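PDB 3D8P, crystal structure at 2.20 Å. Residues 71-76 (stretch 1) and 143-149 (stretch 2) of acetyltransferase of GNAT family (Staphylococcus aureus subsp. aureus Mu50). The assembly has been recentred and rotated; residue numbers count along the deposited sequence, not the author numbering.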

# COMPACT_ATOMS: atom_id res chain seq x y z
N LEU A 71 2.80 0.80 4.66
CA LEU A 71 3.93 1.70 4.55
C LEU A 71 5.10 1.12 5.31
O LEU A 71 4.94 0.71 6.50
CB LEU A 71 3.62 3.09 5.13
CG LEU A 71 4.69 4.17 4.87
CD1 LEU A 71 4.43 4.94 3.57
CD2 LEU A 71 4.83 5.13 6.00
N ILE A 72 6.26 1.07 4.66
CA ILE A 72 7.50 0.78 5.39
C ILE A 72 8.35 2.03 5.51
O ILE A 72 8.40 2.88 4.63
CB ILE A 72 8.33 -0.43 4.83
CG1 ILE A 72 8.75 -0.20 3.39
CG2 ILE A 72 7.53 -1.75 4.97
CD1 ILE A 72 9.89 -1.12 2.91
N ARG A 73 9.05 2.12 6.62
CA ARG A 73 9.95 3.19 6.89
C ARG A 73 11.36 2.86 6.34
O ARG A 73 11.89 1.80 6.59
CB ARG A 73 9.96 3.45 8.39
CG ARG A 73 10.87 4.58 8.76
CD ARG A 73 10.41 5.34 9.96
NE ARG A 73 11.05 6.66 9.94
CZ ARG A 73 10.62 7.72 10.62
NH1 ARG A 73 9.53 7.63 11.38
NH2 ARG A 73 11.28 8.87 10.53
N LEU A 74 11.92 3.79 5.57
CA LEU A 74 13.27 3.63 4.99
C LEU A 74 14.25 4.44 5.81
O LEU A 74 13.83 5.06 6.77
CB LEU A 74 13.30 4.15 3.56
CG LEU A 74 12.26 3.61 2.58
CD1 LEU A 74 12.53 4.25 1.21
CD2 LEU A 74 12.29 2.05 2.54
N ASP A 75 15.53 4.45 5.43
CA ASP A 75 16.53 5.34 6.06
C ASP A 75 16.27 6.80 5.61
O ASP A 75 15.51 7.04 4.69
CB ASP A 75 17.97 4.96 5.66
CG ASP A 75 19.03 5.41 6.69
OD1 ASP A 75 18.69 6.02 7.73
OD2 ASP A 75 20.23 5.13 6.48
N ASN A 76 16.87 7.76 6.30
CA ASN A 76 16.86 9.16 5.87
C ASN A 76 15.42 9.75 5.83
O ASN A 76 15.09 10.58 4.97
CB ASN A 76 17.57 9.27 4.50
CG ASN A 76 17.75 10.73 4.01
OD1 ASN A 76 18.27 11.60 4.72
ND2 ASN A 76 17.38 10.96 2.75
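Stretch 2 (143-149) LPSSFPK

Stretch 2, which has no regular helix or strand, lies against the place where stretch 1 stops being a strand. Residues 71 to 73 are extended and end a strand that begins earlier in the chain; Leu74 already lies outside the strand. The segment that packs on this end folds into a type I β turn from Pro144 to Phe147, closed by a hydrogen bond from Phe147 N to Pro144 O at 3.1 Å, and then runs on in an extended conformation through Phe147, Pro148 and Lys149. The backbones come nearest at Leu74 and Ser146, whose CA atoms are 5.8 Å apart, and from there the contacts run in opposite senses: Ile72, before Leu74, meets Pro148, while Asp75, after it, meets Ser146.

Leu74 is the centre of the contact and gives up more surface to the other stretch than any other residue here. Its CA-to-CB bond points toward stretch 2, and with chi1 m and chi2 t one methyl lies nearer Pro144 and the other nearer Pro148, while both lie close to Phe147. Leu74 CD1 lies 4.2 Å from Pro144 CG and 4.1 Å from Phe147 CB, near the plane of the Phe147 ring and at its edge; Leu74 CD2 lies 4.1 Å from Pro148 CD. A branched, wholly apolar side chain suits this position because it can touch both ends of the turn and the proline beyond it, and the buried leucine leaves no polar group unsatisfied at its tip.

Ser146, within the turn, covers the next largest area. Its side chain, in the p rotamer, brings the hydroxyl to the backbone of stretch 1, where Asp75 N donates a hydrogen bond to Ser146 OG at 3.1 Å with an angle of 156° at the hydrogen. This is the one hydrogen bond between the stretches. Serine is short enough to offer an acceptor while the turn stays close, and Ser146 OG also sits 3.5 Å from Leu74 CB. Asp75 itself directs its CA-to-CB bond sideways; Asp75 OD1 accepts a weak hydrogen bond from Asn76 N at 2.9 Å.

Pro148 extends the apolar contact toward the strand. Pro148 CG lies 3.8 Å from Ile72 CD1, so the compact pyrrolidine ring meets the end of the isoleucine side chain. The CA-to-CB bond of Ile72 points toward stretch 2, and Ile72 CD1 makes the closest approach, to Pro148 CG.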

# COMPACT_ATOMS: atom_id res chain seq x y z
N LEU A 143 15.97 5.89 -7.13
CA LEU A 143 15.53 5.30 -5.86
C LEU A 143 16.68 5.29 -4.85
O LEU A 143 17.83 5.06 -5.23
CB LEU A 143 15.01 3.87 -6.06
CG LEU A 143 13.78 3.66 -6.94
CD1 LEU A 143 13.63 2.18 -7.32
CD2 LEU A 143 12.52 4.20 -6.32
N PRO A 144 16.39 5.54 -3.57
CA PRO A 144 17.45 5.52 -2.57
C PRO A 144 17.91 4.09 -2.28
O PRO A 144 17.18 3.16 -2.56
CB PRO A 144 16.77 6.13 -1.35
CG PRO A 144 15.37 5.83 -1.51
CD PRO A 144 15.09 5.86 -2.96
N SER A 145 19.11 3.93 -1.72
CA SER A 145 19.65 2.60 -1.46
C SER A 145 18.84 1.71 -0.49
O SER A 145 18.94 0.49 -0.58
CB SER A 145 21.10 2.70 -0.96
OG SER A 145 21.13 3.42 0.27
N SER A 146 18.07 2.27 0.43
CA SER A 146 17.30 1.44 1.37
C SER A 146 15.94 1.08 0.85
O SER A 146 15.18 0.38 1.53
CB SER A 146 17.20 2.07 2.79
OG SER A 146 16.58 3.33 2.79
N PHE A 147 15.60 1.58 -0.35
CA PHE A 147 14.38 1.20 -0.98
C PHE A 147 14.57 -0.22 -1.53
O PHE A 147 15.48 -0.44 -2.35
CB PHE A 147 13.98 2.20 -2.07
CG PHE A 147 12.73 1.82 -2.82
CD1 PHE A 147 12.80 0.94 -3.90
CD2 PHE A 147 11.49 2.32 -2.44
CE1 PHE A 147 11.63 0.56 -4.57
CE2 PHE A 147 10.32 1.95 -3.12
CZ PHE A 147 10.39 1.07 -4.18
N PRO A 148 13.73 -1.19 -1.10
CA PRO A 148 13.89 -2.56 -1.58
C PRO A 148 13.44 -2.70 -3.03
O PRO A 148 12.28 -2.48 -3.32
CB PRO A 148 12.97 -3.38 -0.66
CG PRO A 148 12.39 -2.45 0.33
CD PRO A 148 12.59 -1.06 -0.18
N LYS A 149 14.34 -3.08 -3.93
CA LYS A 149 13.94 -3.19 -5.35
C LYS A 149 13.32 -4.56 -5.62
O LYS A 149 13.86 -5.58 -5.19
CB LYS A 149 15.12 -2.87 -6.29
CG LYS A 149 15.48 -1.36 -6.38
CD LYS A 149 16.49 -1.03 -7.49